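Local coordinates for Mll2253 protein (Mesorhizobium loti, PDB 3Q63) that is of unknown function but belongs to the AHA1 family, whose Bet v 1-like fold probably encloses a pocket for a hydrophobic ligand, at residues 12-17 and 103-108; 19-24 and 97-102; 23-28 and 69-74; 89-94 and 108-113. All coordinates share one frame; numbering follows the deposited sequence.

Contact 1. Residues 12-17 and 103-108; sequences VVERQI and GTHLRM
First torsions set CG of His105 anti to its backbone N (chi1 173°) and CG of Glu14 anti to its own carbonyl carbon (chi1 -54°). Glu14 OE1 lies in the plane of the imidazole, 3.2 Å from His105 CE1, with the carboxylate almost perpendicular to the ring. Over one face of the ring lies the carbonyl oxygen of Arg15. An alanine in place of His105 would probably leave the Glu14 carboxylate without the ring edge it rests against and free to turn. Glu14 CG also runs alongside Arg107 CG at 3.9 Å, although the Arg107 guanidinium makes its salt bridge with Glu109. These long polar side chains suit the outward face of the antiparallel sheet of the Bet v 1-like fold, where edge strand 9-17 pairs with strand 103-113. Paired backbone bonds join Val13 to Met108, Arg15 to Leu106 and Ile17 to Thr104; Leu106 N to Arg15 O measures 2.8 Å. On the inner face, Ile17 CD1 lies 4.0 Å from Leu106 CD2, and the selenomethionine Met108 brings CE to 4.1 Å from Val13 CG2. Val13 and Met108 pack here on helix 118-141, whereas Arg15 leads its end away, its NH1 bonded to Glu14 O.

Contact 2. Residues 19-24 and 97-102; sequences HPPEKL and LTPTPT
Leu97 lays its CD2 branch against the first turn of helix 21-29, 4.0 Å from Leu24 CD1 and 3.8 Å from the carbonyl oxygen of Pro21. The two leucine side chains cross at a slant. Leucine suits both places, since its forked end can fill the space between a helix and a sheet without asking for a polar partner. Farther out, Pro21 CG faces Pro99 CG at 4.5 Å, a looser ring-to-ring touch near the surface. Proline fits the first turn of a helix, where its missing N-H costs no helical bond; here Pro20 is the N-cap, and its carbonyl accepts from Leu24 N at 3.3 Å. No hydrogen bond links the two segments, so the contact rests on apolar packing. Thr104 of strand 103-113 touches Pro21, Leu24 and Leu97, and its hydroxyl bonds to the carbonyl of His19. Leu24 also reaches Ile17 of strand 9-17 and Leu135 of helix 118-141, placing the helix start between the sheet and the long C-terminal helix.

Contact 3. Residues 23-28 and 69-74; sequences KLWRAL and EPNKTL
A classic beta bulge, in which Lys72 and Thr73 both face Glu69, shapes the turn between strands 60-69 and 73-77 and gives the indole of Trp25 a bed of backbone to lie on. Glu69 O accepts from both Lys72 N and Thr73 N. Asn71 N sits 3.2 Å above the indole plane, over its centre, while Pro70 CA lies over the same face, toward the rim, as a CH-pi contact, 3.9 Å from the centroid of the six-membered ring. At the edge, Thr73 O lies 3.2 Å from Trp25 CH2. Asn71 OD1 approaches the base of the side chain, 3.4 Å from Trp25 CB, its amide steeply turned against the indole. Tryptophan suits this place because its broad ring touches residues from Pro70 to Leu74; chi1 (-179°) carries CG away from the backbone N. Asparagine is apt at Asn71, whose phi of 60° lies in the left-handed region that this residue tolerates well. Leu74 CB packs 3.8 Å from Trp25 CZ3, and Leu74 CD2 reaches Leu28 O at 3.6 Å. Trp25 also touches Val68 of strand 60-69 and Leu97 of strand 92-100, while Leu24 and Ala27 turn to helix 118-141.

Contact 4. Residues 89-94 and 108-113; sequences LRSVVT and MEQSGF
Leu89 begins the contact with CD1 placed 3.7 Å from Phe113 CE1, an apolar touch between two buried side chains. Arg90 is joined to Gly112 through a water that accepts from Arg90 N and lies 2.7 Å from Gly112 O. Glycine is required there, as a side chain would collide with Arg90 O and Ser91 CA and, at these backbone angles, jam against Ser111 O. Ser91 turns its hydroxyl inward with OG between the backbone N and the carbonyl carbon (chi1 69°), where Gln110 NE2 donates to it at 3.1 Å, a fairly straight bond (162°) close to the amide plane. The hydroxyl also bonds to Trp78 O, and Gln110 OE1 takes the indole N-H of Trp128. An alanine at Gln110 would probably leave that N-H of Trp128 and the Ser91 hydroxyl each short of a buried partner. Val92 exchanges backbone bonds with Ser111. Val93 rests CG2 3.8 Å from Gln110 NE2 and CG1 3.8 Å from Met108 SE. Thr94 pairs with Glu109, Thr94 N to Glu109 O being 2.7 Å. Two neighbouring strands thus form an antiparallel beta hairpin within the curved sheet that, in Bet v 1-like proteins, wraps around the long C-terminal helix.

Overall arrangement
Contacts 1 and 4 are backbone-bonded strand pairings on the two sides of strand 103-113 and share Met108. Contact 2 packs the start of helix 21-29 on the sheet, and contact 3 packs the same helix on a bulged turn and the strand after it; neither has a hydrogen bond between its segments, and they share Lys23 and Leu24. Each contact mixes buried and exposed residues. Contact 4, its centre about 9 Å from that of the chain, includes a buried polar network; contact 2, at about 17 Å, lies farthest out and is mostly apolar. Contact 3 differs again in using an aromatic face against backbone. Contacts 1 and 2 meet through Thr104 and His19, contacts 2 and 3 through the Leu97 to Lys72 backbone bond.

Contact 1. Residues 12-17 and 103-108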
loop_
_atom_site.group_PDB
_atom_site.type_symbol
_atom_site.label_atom_id
_atom_site.label_comp_id
_atom_site.label_asym_id
_atom_site.label_seq_id
_atom_site.Cartn_x
_atom_site.Cartn_y
_atom_site.Cartn_z
ATOM N N VAL B 12 -5.987 -12.803 -13.291
ATOM C CA VAL B 12 -7.440 -12.917 -13.326
ATOM C C VAL B 12 -7.951 -13.414 -11.978
ATOM O O VAL B 12 -7.434 -14.384 -11.429
ATOM C CB VAL B 12 -7.901 -13.901 -14.425
ATOM C CG1 VAL B 12 -9.433 -13.923 -14.494
ATOM C CG2 VAL B 12 -7.315 -13.495 -15.761
ATOM N N VAL B 13 -8.956 -12.726 -11.447
ATOM C CA VAL B 13 -9.564 -13.087 -10.178
ATOM C C VAL B 13 -11.082 -12.999 -10.354
ATOM O O VAL B 13 -11.596 -12.026 -10.909
ATOM C CB VAL B 13 -9.110 -12.142 -9.035
ATOM C CG1 VAL B 13 -9.792 -12.530 -7.734
ATOM C CG2 VAL B 13 -7.589 -12.226 -8.859
ATOM N N GLU B 14 -11.795 -14.030 -9.907
ATOM C CA GLU B 14 -13.253 -14.063 -10.037
ATOM C C GLU B 14 -13.894 -14.332 -8.684
ATOM O O GLU B 14 -13.316 -15.006 -7.833
ATOM C CB GLU B 14 -13.664 -15.142 -11.046
ATOM C CG GLU B 14 -12.979 -14.999 -12.405
ATOM C CD GLU B 14 -13.475 -15.996 -13.440
ATOM O OE1 GLU B 14 -14.524 -15.739 -14.056
ATOM O OE2 GLU B 14 -12.815 -17.038 -13.640
ATOM N N ARG B 15 -15.097 -13.806 -8.492
ATOM C CA ARG B 15 -15.795 -13.961 -7.233
ATOM C C ARG B 15 -17.292 -13.899 -7.460
ATOM O O ARG B 15 -17.763 -13.163 -8.329
ATOM C CB ARG B 15 -15.396 -12.836 -6.263
ATOM C CG ARG B 15 -13.934 -12.856 -5.767
ATOM C CD ARG B 15 -13.790 -13.651 -4.472
ATOM N NE ARG B 15 -12.435 -13.604 -3.918
ATOM C CZ ARG B 15 -11.388 -14.250 -4.427
ATOM N NH1 ARG B 15 -11.526 -15.005 -5.508
ATOM N NH2 ARG B 15 -10.196 -14.144 -3.854
ATOM N N GLN B 16 -18.038 -14.684 -6.692
ATOM C CA GLN B 16 -19.495 -14.669 -6.779
ATOM C C GLN B 16 -19.908 -13.797 -5.600
ATOM O O GLN B 16 -19.612 -14.124 -4.451
ATOM C CB GLN B 16 -20.063 -16.084 -6.619
ATOM C CG GLN B 16 -21.581 -16.144 -6.529
ATOM C CD GLN B 16 -22.269 -15.534 -7.739
ATOM O OE1 GLN B 16 -22.010 -15.914 -8.887
ATOM N NE2 GLN B 16 -23.161 -14.586 -7.488
ATOM N N ILE B 17 -20.573 -12.684 -5.887
ATOM C CA ILE B 17 -20.998 -11.754 -4.844
ATOM C C ILE B 17 -22.507 -11.789 -4.647
ATOM O O ILE B 17 -23.273 -11.623 -5.601
ATOM C CB ILE B 17 -20.560 -10.305 -5.183
ATOM C CG1 ILE B 17 -19.034 -10.253 -5.342
ATOM C CG2 ILE B 17 -21.008 -9.349 -4.086
ATOM C CD1 ILE B 17 -18.485 -8.871 -5.667
ATOM N N GLY B 103 -27.043 -12.920 -7.146
ATOM C CA GLY B 103 -26.280 -11.692 -7.027
ATOM C C GLY B 103 -25.548 -11.246 -8.274
ATOM O O GLY B 103 -26.158 -10.967 -9.305
ATOM N N THR B 104 -24.224 -11.190 -8.183
ATOM C CA THR B 104 -23.422 -10.746 -9.307
ATOM C C THR B 104 -22.079 -11.441 -9.353
ATOM O O THR B 104 -21.384 -11.539 -8.342
ATOM C CB THR B 104 -23.142 -9.245 -9.223
ATOM O OG1 THR B 104 -24.336 -8.555 -8.832
ATOM C CG2 THR B 104 -22.682 -8.727 -10.574
ATOM N N HIS B 105 -21.713 -11.924 -10.531
ATOM C CA HIS B 105 -20.426 -12.570 -10.690
ATOM C C HIS B 105 -19.443 -11.493 -11.161
ATOM O O HIS B 105 -19.673 -10.827 -12.170
ATOM C CB HIS B 105 -20.527 -13.709 -11.707
ATOM C CG HIS B 105 -19.208 -14.320 -12.061
ATOM N ND1 HIS B 105 -18.320 -13.723 -12.930
ATOM C CD2 HIS B 105 -18.615 -15.466 -11.649
ATOM C CE1 HIS B 105 -17.242 -14.474 -13.041
ATOM N NE2 HIS B 105 -17.394 -15.538 -12.273
ATOM N N LEU B 106 -18.355 -11.321 -10.414
ATOM C CA LEU B 106 -17.347 -10.314 -10.728
ATOM C C LEU B 106 -16.025 -10.921 -11.202
ATOM O O LEU B 106 -15.499 -11.839 -10.575
ATOM C CB LEU B 106 -17.072 -9.444 -9.490
ATOM C CG LEU B 106 -15.947 -8.409 -9.614
ATOM C CD1 LEU B 106 -16.339 -7.373 -10.650
ATOM C CD2 LEU B 106 -15.664 -7.738 -8.273
ATOM N N ARG B 107 -15.504 -10.408 -12.313
ATOM C CA ARG B 107 -14.220 -10.858 -12.842
ATOM C C ARG B 107 -13.318 -9.638 -12.917
ATOM O O ARG B 107 -13.749 -8.567 -13.349
ATOM C CB ARG B 107 -14.363 -11.444 -14.249
ATOM C CG ARG B 107 -13.052 -11.997 -14.815
ATOM C CD ARG B 107 -13.222 -12.544 -16.228
ATOM N NE ARG B 107 -13.432 -11.477 -17.200
ATOM C CZ ARG B 107 -13.739 -11.677 -18.478
ATOM N NH1 ARG B 107 -13.874 -12.913 -18.942
ATOM N NH2 ARG B 107 -13.914 -10.641 -19.290
HETATM N N MSE B 108 -12.074 -9.792 -12.489
HETATM C CA MSE B 108 -11.115 -8.699 -12.538
HETATM C C MSE B 108 -9.942 -9.198 -13.358
HETATM O O MSE B 108 -9.365 -10.247 -13.060
HETATM C CB MSE B 108 -10.656 -8.338 -11.127
HETATM C CG MSE B 108 -9.817 -7.065 -11.009
HETATM SE SE MSE B 108 -8.042 -7.130 -11.821
HETATM C CE MSE B 108 -7.334 -8.725 -10.988
#

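Contact 2. Residues 19-24 and 97-102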
loop_
_atom_site.group_PDB
_atom_site.type_symbol
_atom_site.label_atom_id
_atom_site.label_comp_id
_atom_site.label_asym_id
_atom_site.label_seq_id
_atom_site.Cartn_x
_atom_site.Cartn_y
_atom_site.Cartn_z
ATOM N N HIS B 19 -24.826 -9.887 -3.913
ATOM C CA HIS B 19 -25.427 -8.566 -3.938
ATOM C C HIS B 19 -25.752 -8.247 -5.388
ATOM O O HIS B 19 -25.122 -8.777 -6.303
ATOM C CB HIS B 19 -24.458 -7.525 -3.364
ATOM C CG HIS B 19 -24.158 -7.729 -1.914
ATOM N ND1 HIS B 19 -24.982 -7.260 -0.913
ATOM C CD2 HIS B 19 -23.172 -8.421 -1.294
ATOM C CE1 HIS B 19 -24.520 -7.659 0.258
ATOM N NE2 HIS B 19 -23.422 -8.367 0.055
ATOM N N PRO B 20 -26.764 -7.401 -5.614
ATOM C CA PRO B 20 -27.169 -7.015 -6.968
ATOM C C PRO B 20 -26.081 -6.204 -7.651
ATOM O O PRO B 20 -25.298 -5.523 -6.987
ATOM C CB PRO B 20 -28.454 -6.219 -6.738
ATOM C CG PRO B 20 -28.291 -5.687 -5.349
ATOM C CD PRO B 20 -27.695 -6.859 -4.611
ATOM N N PRO B 21 -26.018 -6.269 -8.989
ATOM C CA PRO B 21 -25.014 -5.537 -9.770
ATOM C C PRO B 21 -24.946 -4.033 -9.474
ATOM O O PRO B 21 -23.854 -3.470 -9.367
ATOM C CB PRO B 21 -25.404 -5.847 -11.221
ATOM C CG PRO B 21 -26.882 -6.116 -11.130
ATOM C CD PRO B 21 -26.988 -6.937 -9.875
ATOM N N GLU B 22 -26.099 -3.389 -9.315
ATOM C CA GLU B 22 -26.124 -1.952 -9.031
ATOM C C GLU B 22 -25.350 -1.557 -7.776
ATOM O O GLU B 22 -24.665 -0.533 -7.755
ATOM C CB GLU B 22 -27.566 -1.454 -8.906
ATOM C CG GLU B 22 -28.347 -1.579 -10.187
ATOM C CD GLU B 22 -28.721 -3.015 -10.486
ATOM O OE1 GLU B 22 -28.876 -3.354 -11.685
ATOM O OE2 GLU B 22 -28.875 -3.798 -9.517
ATOM N N LYS B 23 -25.476 -2.371 -6.735
ATOM C CA LYS B 23 -24.795 -2.133 -5.471
ATOM C C LYS B 23 -23.289 -2.321 -5.663
ATOM O O LYS B 23 -22.487 -1.497 -5.228
ATOM C CB LYS B 23 -25.323 -3.116 -4.423
ATOM C CG LYS B 23 -24.618 -3.092 -3.086
ATOM C CD LYS B 23 -25.316 -2.167 -2.113
ATOM C CE LYS B 23 -25.529 -2.857 -0.772
ATOM N NZ LYS B 23 -26.450 -4.024 -0.923
ATOM N N LEU B 24 -22.916 -3.410 -6.322
ATOM C CA LEU B 24 -21.510 -3.691 -6.588
ATOM C C LEU B 24 -20.944 -2.535 -7.413
ATOM O O LEU B 24 -19.880 -2.005 -7.108
ATOM C CB LEU B 24 -21.372 -4.998 -7.382
ATOM C CG LEU B 24 -20.154 -5.896 -7.143
ATOM C CD1 LEU B 24 -20.021 -6.855 -8.309
ATOM C CD2 LEU B 24 -18.876 -5.065 -7.002
ATOM N N LEU B 97 -18.995 -7.295 -14.617
ATOM C CA LEU B 97 -20.111 -7.682 -13.769
ATOM C C LEU B 97 -21.126 -8.472 -14.588
ATOM O O LEU B 97 -21.580 -8.018 -15.642
ATOM C CB LEU B 97 -20.782 -6.439 -13.163
ATOM C CG LEU B 97 -19.974 -5.632 -12.141
ATOM C CD1 LEU B 97 -18.772 -4.978 -12.818
ATOM C CD2 LEU B 97 -20.853 -4.580 -11.504
ATOM N N THR B 98 -21.465 -9.661 -14.107
ATOM C CA THR B 98 -22.428 -10.513 -14.790
ATOM C C THR B 98 -23.525 -10.863 -13.790
ATOM O O THR B 98 -23.273 -11.524 -12.792
ATOM C CB THR B 98 -21.773 -11.820 -15.296
ATOM O OG1 THR B 98 -20.683 -11.505 -16.168
ATOM C CG2 THR B 98 -22.796 -12.675 -16.052
ATOM N N PRO B 99 -24.755 -10.390 -14.034
ATOM C CA PRO B 99 -25.892 -10.659 -13.150
ATOM C C PRO B 99 -26.135 -12.157 -13.007
ATOM O O PRO B 99 -26.079 -12.888 -13.989
ATOM C CB PRO B 99 -27.060 -9.978 -13.865
ATOM C CG PRO B 99 -26.409 -8.875 -14.630
ATOM C CD PRO B 99 -25.154 -9.529 -15.160
ATOM N N THR B 100 -26.387 -12.607 -11.783
ATOM C CA THR B 100 -26.687 -14.011 -11.522
ATOM C C THR B 100 -27.934 -14.027 -10.642
ATOM O O THR B 100 -28.309 -13.005 -10.083
ATOM C CB THR B 100 -25.560 -14.717 -10.743
ATOM O OG1 THR B 100 -25.383 -14.058 -9.486
ATOM C CG2 THR B 100 -24.254 -14.685 -11.527
ATOM N N PRO B 101 -28.581 -15.193 -10.502
ATOM C CA PRO B 101 -29.788 -15.353 -9.686
ATOM C C PRO B 101 -29.649 -14.903 -8.232
ATOM O O PRO B 101 -30.572 -14.311 -7.684
ATOM C CB PRO B 101 -30.076 -16.847 -9.795
ATOM C CG PRO B 101 -29.632 -17.157 -11.178
ATOM C CD PRO B 101 -28.304 -16.424 -11.263
ATOM N N THR B 102 -28.501 -15.191 -7.613
ATOM C CA THR B 102 -28.277 -14.819 -6.219
ATOM C C THR B 102 -27.461 -13.535 -6.044
ATOM O O THR B 102 -27.206 -13.107 -4.917
ATOM C CB THR B 102 -27.570 -15.957 -5.417
ATOM O OG1 THR B 102 -26.251 -16.167 -5.934
ATOM C CG2 THR B 102 -28.356 -17.254 -5.526
#

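Contact 3. Residues 23-28 and 69-74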
loop_
_atom_site.group_PDB
_atom_site.type_symbol
_atom_site.label_atom_id
_atom_site.label_comp_id
_atom_site.label_asym_id
_atom_site.label_seq_id
_atom_site.Cartn_x
_atom_site.Cartn_y
_atom_site.Cartn_z
ATOM N N LYS B 23 -25.476 -2.371 -6.735
ATOM C CA LYS B 23 -24.795 -2.133 -5.471
ATOM C C LYS B 23 -23.289 -2.321 -5.663
ATOM O O LYS B 23 -22.487 -1.497 -5.228
ATOM C CB LYS B 23 -25.323 -3.116 -4.423
ATOM C CG LYS B 23 -24.618 -3.092 -3.086
ATOM C CD LYS B 23 -25.316 -2.167 -2.113
ATOM C CE LYS B 23 -25.529 -2.857 -0.772
ATOM N NZ LYS B 23 -26.450 -4.024 -0.923
ATOM N N LEU B 24 -22.916 -3.410 -6.322
ATOM C CA LEU B 24 -21.510 -3.691 -6.588
ATOM C C LEU B 24 -20.944 -2.535 -7.413
ATOM O O LEU B 24 -19.880 -2.005 -7.108
ATOM C CB LEU B 24 -21.372 -4.998 -7.382
ATOM C CG LEU B 24 -20.154 -5.896 -7.143
ATOM C CD1 LEU B 24 -20.021 -6.855 -8.309
ATOM C CD2 LEU B 24 -18.876 -5.065 -7.002
ATOM N N TRP B 25 -21.674 -2.136 -8.455
ATOM C CA TRP B 25 -21.228 -1.056 -9.327
ATOM C C TRP B 25 -20.895 0.220 -8.567
ATOM O O TRP B 25 -19.889 0.876 -8.857
ATOM C CB TRP B 25 -22.279 -0.751 -10.399
ATOM C CG TRP B 25 -21.854 0.352 -11.335
ATOM C CD1 TRP B 25 -22.275 1.654 -11.318
ATOM C CD2 TRP B 25 -20.899 0.255 -12.400
ATOM N NE1 TRP B 25 -21.643 2.370 -12.307
ATOM C CE2 TRP B 25 -20.794 1.537 -12.986
ATOM C CE3 TRP B 25 -20.122 -0.790 -12.916
ATOM C CZ2 TRP B 25 -19.946 1.800 -14.064
ATOM C CZ3 TRP B 25 -19.277 -0.525 -13.990
ATOM C CH2 TRP B 25 -19.198 0.758 -14.550
ATOM N N ARG B 26 -21.739 0.577 -7.605
ATOM C CA ARG B 26 -21.516 1.776 -6.805
ATOM C C ARG B 26 -20.244 1.667 -5.982
ATOM O O ARG B 26 -19.459 2.616 -5.908
ATOM C CB ARG B 26 -22.716 2.037 -5.884
ATOM C CG ARG B 26 -23.847 2.801 -6.569
ATOM C CD ARG B 26 -25.001 3.080 -5.617
ATOM N NE ARG B 26 -25.947 1.969 -5.554
ATOM C CZ ARG B 26 -26.691 1.560 -6.580
ATOM N NH1 ARG B 26 -26.606 2.170 -7.756
ATOM N NH2 ARG B 26 -27.527 0.545 -6.429
ATOM N N ALA B 27 -20.029 0.505 -5.375
ATOM C CA ALA B 27 -18.832 0.301 -4.565
ATOM C C ALA B 27 -17.561 0.397 -5.414
ATOM O O ALA B 27 -16.488 0.709 -4.902
ATOM C CB ALA B 27 -18.898 -1.056 -3.865
ATOM N N LEU B 28 -17.683 0.132 -6.711
ATOM C CA LEU B 28 -16.534 0.182 -7.618
ATOM C C LEU B 28 -16.318 1.550 -8.272
ATOM O O LEU B 28 -15.244 1.825 -8.806
ATOM C CB LEU B 28 -16.701 -0.859 -8.733
ATOM C CG LEU B 28 -16.691 -2.336 -8.335
ATOM C CD1 LEU B 28 -17.151 -3.186 -9.497
ATOM C CD2 LEU B 28 -15.298 -2.733 -7.882
ATOM N N GLU B 69 -19.152 1.082 -18.689
ATOM C CA GLU B 69 -20.439 0.573 -19.125
ATOM C C GLU B 69 -21.218 0.237 -17.857
ATOM O O GLU B 69 -21.106 -0.864 -17.320
ATOM C CB GLU B 69 -20.238 -0.666 -19.991
ATOM C CG GLU B 69 -21.515 -1.251 -20.543
ATOM C CD GLU B 69 -21.242 -2.303 -21.596
ATOM O OE1 GLU B 69 -20.493 -3.265 -21.304
ATOM O OE2 GLU B 69 -21.781 -2.169 -22.716
ATOM N N PRO B 70 -22.014 1.200 -17.366
ATOM C CA PRO B 70 -22.835 1.100 -16.161
ATOM C C PRO B 70 -23.336 -0.289 -15.805
ATOM O O PRO B 70 -23.961 -0.981 -16.613
ATOM C CB PRO B 70 -23.949 2.096 -16.435
ATOM C CG PRO B 70 -23.208 3.188 -17.124
ATOM C CD PRO B 70 -22.369 2.413 -18.125
ATOM N N ASN B 71 -23.024 -0.688 -14.575
ATOM C CA ASN B 71 -23.412 -1.978 -14.028
ATOM C C ASN B 71 -22.865 -3.162 -14.805
ATOM O O ASN B 71 -23.219 -4.299 -14.510
ATOM C CB ASN B 71 -24.936 -2.083 -13.952
ATOM C CG ASN B 71 -25.564 -0.904 -13.237
ATOM O OD1 ASN B 71 -25.117 -0.498 -12.163
ATOM N ND2 ASN B 71 -26.614 -0.351 -13.829
ATOM N N LYS B 72 -21.999 -2.919 -15.785
ATOM C CA LYS B 72 -21.467 -4.029 -16.576
ATOM C C LYS B 72 -19.950 -4.118 -16.685
ATOM O O LYS B 72 -19.362 -5.150 -16.346
ATOM C CB LYS B 72 -22.072 -3.999 -17.982
ATOM C CG LYS B 72 -23.581 -4.202 -18.011
ATOM C CD LYS B 72 -24.121 -4.165 -19.434
ATOM C CE LYS B 72 -25.625 -4.415 -19.464
ATOM N NZ LYS B 72 -26.144 -4.461 -20.862
ATOM N N THR B 73 -19.320 -3.045 -17.158
ATOM C CA THR B 73 -17.872 -3.034 -17.334
ATOM C C THR B 73 -17.207 -1.738 -16.882
ATOM O O THR B 73 -17.763 -0.649 -17.030
ATOM C CB THR B 73 -17.496 -3.259 -18.818
ATOM O OG1 THR B 73 -18.179 -4.415 -19.313
ATOM C CG2 THR B 73 -15.999 -3.469 -18.964
ATOM N N LEU B 74 -16.000 -1.869 -16.346
ATOM C CA LEU B 74 -15.227 -0.729 -15.894
ATOM C C LEU B 74 -13.745 -1.040 -16.064
ATOM O O LEU B 74 -13.257 -2.055 -15.570
ATOM C CB LEU B 74 -15.528 -0.423 -14.425
ATOM C CG LEU B 74 -14.688 0.677 -13.761
ATOM C CD1 LEU B 74 -14.858 1.992 -14.508
ATOM C CD2 LEU B 74 -15.109 0.827 -12.309
#

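Contact 4. Residues 89-94 and 108-113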
loop_
_atom_site.group_PDB
_atom_site.type_symbol
_atom_site.label_atom_id
_atom_site.label_comp_id
_atom_site.label_asym_id
_atom_site.label_seq_id
_atom_site.Cartn_x
_atom_site.Cartn_y
_atom_site.Cartn_z
ATOM N N LEU B 89 5.580 -0.215 -13.379
ATOM C CA LEU B 89 4.340 -0.900 -13.736
ATOM C C LEU B 89 3.452 -0.172 -14.729
ATOM O O LEU B 89 3.202 1.023 -14.610
ATOM C CB LEU B 89 3.541 -1.195 -12.460
ATOM C CG LEU B 89 2.278 -2.059 -12.530
ATOM C CD1 LEU B 89 2.605 -3.434 -13.104
ATOM C CD2 LEU B 89 1.703 -2.199 -11.127
ATOM N N ARG B 90 2.970 -0.921 -15.711
ATOM C CA ARG B 90 2.085 -0.394 -16.736
ATOM C C ARG B 90 1.044 -1.484 -16.966
ATOM O O ARG B 90 1.349 -2.549 -17.515
ATOM C CB ARG B 90 2.871 -0.130 -18.016
ATOM C CG ARG B 90 2.056 0.476 -19.129
ATOM C CD ARG B 90 2.922 0.714 -20.350
ATOM N NE ARG B 90 2.164 1.319 -21.442
ATOM C CZ ARG B 90 1.177 0.711 -22.095
ATOM N NH1 ARG B 90 0.544 1.344 -23.071
ATOM N NH2 ARG B 90 0.830 -0.532 -21.777
ATOM N N SER B 91 -0.188 -1.233 -16.542
ATOM C CA SER B 91 -1.211 -2.259 -16.695
ATOM C C SER B 91 -2.620 -1.706 -16.804
ATOM O O SER B 91 -2.873 -0.525 -16.545
ATOM C CB SER B 91 -1.147 -3.215 -15.507
ATOM O OG SER B 91 -1.574 -2.561 -14.322
ATOM N N VAL B 92 -3.536 -2.586 -17.182
ATOM C CA VAL B 92 -4.937 -2.230 -17.314
ATOM C C VAL B 92 -5.768 -3.163 -16.441
ATOM O O VAL B 92 -5.632 -4.385 -16.518
ATOM C CB VAL B 92 -5.439 -2.367 -18.771
ATOM C CG1 VAL B 92 -6.931 -2.082 -18.830
ATOM C CG2 VAL B 92 -4.683 -1.409 -19.668
ATOM N N VAL B 93 -6.616 -2.575 -15.609
ATOM C CA VAL B 93 -7.491 -3.329 -14.733
ATOM C C VAL B 93 -8.905 -3.207 -15.294
ATOM O O VAL B 93 -9.391 -2.097 -15.492
ATOM C CB VAL B 93 -7.484 -2.757 -13.286
ATOM C CG1 VAL B 93 -8.584 -3.418 -12.460
ATOM C CG2 VAL B 93 -6.125 -2.998 -12.622
ATOM N N THR B 94 -9.555 -4.338 -15.563
ATOM C CA THR B 94 -10.920 -4.324 -16.098
ATOM C C THR B 94 -11.840 -5.197 -15.243
ATOM O O THR B 94 -11.541 -6.365 -14.989
ATOM C CB THR B 94 -10.967 -4.830 -17.575
ATOM O OG1 THR B 94 -10.186 -3.964 -18.409
ATOM C CG2 THR B 94 -12.408 -4.844 -18.092
HETATM N N MSE B 108 -12.074 -9.792 -12.489
HETATM C CA MSE B 108 -11.115 -8.699 -12.538
HETATM C C MSE B 108 -9.942 -9.198 -13.358
HETATM O O MSE B 108 -9.365 -10.247 -13.060
HETATM C CB MSE B 108 -10.656 -8.338 -11.127
HETATM C CG MSE B 108 -9.817 -7.065 -11.009
HETATM SE SE MSE B 108 -8.042 -7.130 -11.821
HETATM C CE MSE B 108 -7.334 -8.725 -10.988
ATOM N N GLU B 109 -9.612 -8.465 -14.414
ATOM C CA GLU B 109 -8.483 -8.828 -15.254
ATOM C C GLU B 109 -7.516 -7.658 -15.237
ATOM O O GLU B 109 -7.895 -6.528 -15.531
ATOM C CB GLU B 109 -8.921 -9.093 -16.696
ATOM C CG GLU B 109 -9.779 -10.331 -16.891
ATOM C CD GLU B 109 -10.291 -10.443 -18.317
ATOM O OE1 GLU B 109 -11.194 -9.654 -18.690
ATOM O OE2 GLU B 109 -9.784 -11.311 -19.062
ATOM N N GLN B 110 -6.274 -7.935 -14.864
ATOM C CA GLN B 110 -5.233 -6.922 -14.830
ATOM C C GLN B 110 -4.094 -7.439 -15.700
ATOM O O GLN B 110 -3.390 -8.383 -15.326
ATOM C CB GLN B 110 -4.735 -6.682 -13.399
ATOM C CG GLN B 110 -3.494 -5.778 -13.330
ATOM C CD GLN B 110 -3.160 -5.323 -11.926
ATOM O OE1 GLN B 110 -3.354 -6.061 -10.964
ATOM N NE2 GLN B 110 -2.633 -4.105 -11.804
ATOM N N SER B 111 -3.926 -6.818 -16.860
ATOM C CA SER B 111 -2.905 -7.218 -17.811
ATOM C C SER B 111 -1.850 -6.139 -17.974
ATOM O O SER B 111 -2.079 -4.986 -17.615
ATOM C CB SER B 111 -3.554 -7.483 -19.160
ATOM O OG SER B 111 -4.240 -6.317 -19.574
ATOM N N GLY B 112 -0.701 -6.514 -18.529
ATOM C CA GLY B 112 0.373 -5.558 -18.738
ATOM C C GLY B 112 1.646 -5.945 -18.018
ATOM O O GLY B 112 2.671 -5.280 -18.150
ATOM N N PHE B 113 1.581 -7.025 -17.247
ATOM C CA PHE B 113 2.734 -7.502 -16.496
ATOM C C PHE B 113 3.805 -8.071 -17.429
ATOM O O PHE B 113 3.542 -8.993 -18.198
ATOM C CB PHE B 113 2.290 -8.574 -15.498
ATOM C CG PHE B 113 1.452 -8.041 -14.370
ATOM C CD1 PHE B 113 2.031 -7.274 -13.361
ATOM C CD2 PHE B 113 0.081 -8.287 -14.326
ATOM C CE1 PHE B 113 1.263 -6.759 -12.326
ATOM C CE2 PHE B 113 -0.700 -7.775 -13.295
ATOM C CZ PHE B 113 -0.109 -7.008 -12.290
HETATM O O HOH W 1 4.056 -3.416 -16.826
HETATM O O HOH W 2 -7.094 -6.207 -18.219
#